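Local coordinates for putative metal resistance protein (Proteus mirabilis, PDB 6C29), which probably takes part in thiol-disulfide exchange as the membrane protein ScsB, whose N-terminal periplasmic part, a tandem of immunoglobulin-fold domains, primes the disulfide isomerase ScsC, at residues 30-35 / 58-63. Sequence-based numbering, arbitrary orientation.
Sequences VKILLE and INWTQS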
loop_
_atom_site.group_PDB
_atom_site.type_symbol
_atom_site.label_atom_id
_atom_site.label_comp_id
_atom_site.label_asym_id
_atom_site.label_seq_id
_atom_site.Cartn_x
_atom_site.Cartn_y
_atom_site.Cartn_z
ATOM N N VAL A 30 7.581 7.997 -17.199
ATOM C CA VAL A 30 6.395 8.720 -16.790
ATOM C C VAL A 30 6.214 8.616 -15.274
ATOM O O VAL A 30 6.311 7.536 -14.709
ATOM C CB VAL A 30 5.116 8.198 -17.504
ATOM C CG1 VAL A 30 3.959 9.074 -17.208
ATOM C CG2 VAL A 30 5.338 8.141 -19.011
ATOM N N LYS A 31 5.956 9.758 -14.646
ATOM C CA LYS A 31 5.535 9.827 -13.253
ATOM C C LYS A 31 4.052 10.167 -13.259
ATOM O O LYS A 31 3.624 11.076 -13.984
ATOM C CB LYS A 31 6.331 10.892 -12.497
ATOM C CG LYS A 31 7.771 10.498 -12.264
ATOM C CD LYS A 31 8.626 11.649 -11.732
ATOM C CE LYS A 31 8.176 12.201 -10.403
ATOM N NZ LYS A 31 9.155 13.241 -9.991
ATOM N N ILE A 32 3.285 9.424 -12.465
ATOM C CA ILE A 32 1.842 9.577 -12.354
ATOM C C ILE A 32 1.480 9.718 -10.879
ATOM O O ILE A 32 1.994 8.975 -10.036
ATOM C CB ILE A 32 1.137 8.367 -12.959
ATOM C CG1 ILE A 32 1.468 8.272 -14.447
ATOM C CG2 ILE A 32 -0.348 8.440 -12.774
ATOM C CD1 ILE A 32 1.468 6.880 -14.912
ATOM N N LEU A 33 0.587 10.646 -10.565
ATOM C CA LEU A 33 -0.006 10.736 -9.250
ATOM C C LEU A 33 -1.449 10.393 -9.362
ATOM O O LEU A 33 -2.174 11.032 -10.113
ATOM C CB LEU A 33 0.117 12.136 -8.650
ATOM C CG LEU A 33 1.480 12.494 -8.096
ATOM C CD1 LEU A 33 1.523 13.960 -7.736
ATOM C CD2 LEU A 33 1.782 11.650 -6.848
ATOM N N LEU A 34 -1.883 9.399 -8.619
ATOM C CA LEU A 34 -3.276 8.996 -8.571
ATOM C C LEU A 34 -3.863 9.421 -7.236
ATOM O O LEU A 34 -3.536 8.844 -6.212
ATOM C CB LEU A 34 -3.417 7.498 -8.751
ATOM C CG LEU A 34 -4.821 6.984 -8.622
ATOM C CD1 LEU A 34 -5.685 7.534 -9.753
ATOM C CD2 LEU A 34 -4.810 5.462 -8.643
ATOM N N GLU A 35 -4.723 10.431 -7.225
ATOM C CA GLU A 35 -5.365 10.918 -6.019
ATOM C C GLU A 35 -6.730 10.250 -5.876
ATOM O O GLU A 35 -7.484 10.154 -6.850
ATOM C CB GLU A 35 -5.575 12.433 -6.068
ATOM C CG GLU A 35 -4.300 13.237 -6.208
ATOM C CD GLU A 35 -4.597 14.699 -6.530
ATOM O OE1 GLU A 35 -4.856 15.496 -5.585
ATOM O OE2 GLU A 35 -4.659 15.035 -7.734
ATOM N N ILE A 58 -4.281 -0.625 -11.592
ATOM C CA ILE A 58 -4.520 -0.021 -12.888
ATOM C C ILE A 58 -4.031 -0.975 -13.959
ATOM O O ILE A 58 -2.914 -1.501 -13.877
ATOM C CB ILE A 58 -3.803 1.338 -13.069
ATOM C CG1 ILE A 58 -4.347 2.378 -12.099
ATOM C CG2 ILE A 58 -3.998 1.847 -14.500
ATOM C CD1 ILE A 58 -3.534 3.667 -12.057
ATOM N N ASN A 59 -4.852 -1.137 -14.984
ATOM C CA ASN A 59 -4.453 -1.853 -16.188
ATOM C C ASN A 59 -4.370 -0.857 -17.329
ATOM O O ASN A 59 -5.365 -0.230 -17.708
ATOM C CB ASN A 59 -5.438 -2.978 -16.453
ATOM C CG ASN A 59 -5.355 -4.072 -15.373
ATOM O OD1 ASN A 59 -4.448 -4.912 -15.393
ATOM N ND2 ASN A 59 -6.294 -4.058 -14.421
ATOM N N TRP A 60 -3.157 -0.675 -17.843
ATOM C CA TRP A 60 -2.902 0.268 -18.927
ATOM C C TRP A 60 -3.130 -0.422 -20.263
ATOM O O TRP A 60 -2.808 -1.597 -20.424
ATOM C CB TRP A 60 -1.471 0.795 -18.863
ATOM C CG TRP A 60 -1.114 1.436 -17.559
ATOM C CD1 TRP A 60 -0.372 0.891 -16.569
ATOM C CD2 TRP A 60 -1.492 2.745 -17.104
ATOM N NE1 TRP A 60 -0.260 1.765 -15.524
ATOM C CE2 TRP A 60 -0.934 2.913 -15.825
ATOM C CE3 TRP A 60 -2.242 3.783 -17.653
ATOM C CZ2 TRP A 60 -1.102 4.079 -15.084
ATOM C CZ3 TRP A 60 -2.410 4.948 -16.910
ATOM C CH2 TRP A 60 -1.847 5.079 -15.644
ATOM N N THR A 61 -3.704 0.323 -21.198
ATOM C CA THR A 61 -3.880 -0.125 -22.575
ATOM C C THR A 61 -2.528 -0.256 -23.279
ATOM O O THR A 61 -2.306 -1.188 -24.043
ATOM C CB THR A 61 -4.759 0.848 -23.353
ATOM O OG1 THR A 61 -6.055 0.902 -22.748
ATOM C CG2 THR A 61 -4.872 0.428 -24.819
ATOM N N GLN A 62 -1.663 0.731 -23.081
ATOM C CA GLN A 62 -0.338 0.739 -23.679
ATOM C C GLN A 62 0.527 -0.332 -23.040
ATOM O O GLN A 62 0.335 -0.674 -21.874
ATOM C CB GLN A 62 0.342 2.099 -23.489
ATOM C CG GLN A 62 -0.218 3.272 -24.309
ATOM C CD GLN A 62 -1.580 3.768 -23.838
ATOM O OE1 GLN A 62 -1.947 3.595 -22.686
ATOM N NE2 GLN A 62 -2.335 4.390 -24.744
ATOM N N SER A 63 1.501 -0.846 -23.778
ATOM C CA SER A 63 2.502 -1.685 -23.149
ATOM C C SER A 63 3.415 -0.755 -22.386
ATOM O O SER A 63 3.904 0.245 -22.919
ATOM C CB SER A 63 3.265 -2.521 -24.168
ATOM O OG SER A 63 2.366 -3.390 -24.836
#
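Ile32 and Leu34 meet Trp60 and Ile58 in a buried apolar contact between two sheets of an immunoglobulin-fold domain, in the part related to the N-terminal domain of DsbD. Strand 30-38 lies in one antiparallel sheet and strand 57-60 at the edge of the facing one. The backbones stay well apart, with 10.1 Å between the CA atoms of Leu34 and Ile58. Side chains bridge the gap in two places. Ile32 CD1 lies 3.8 Å from both CZ2 and CH2 of Trp60, on the six-membered ring, and approaches it obliquely. Leu34 and Ile58 reach toward each other tip to tip, with CD2 of Leu34 4.1 Å from CD1 of Ile58. In Ile58, CG1 lies anti to the carbonyl carbon (chi1 -65°) and the chain runs on extended, with CD1 anti to CA (chi2 170°), which carries CD1 across to Leu34. The other branch, CG2, sits 3.5 Å above the plane of the Trp60 ring, over its centre. Ile58 thus touches Leu34 with one branch and lies against the Trp60 indole with the other. Leu105 touches both Ile32 and Trp60, as does Leu97, and Leu109 packs on Ile58. All the contacts joining these two segments are apolar, so the direct contact between them rests on van der Waals packing and burial of hydrocarbon, without polar pairing.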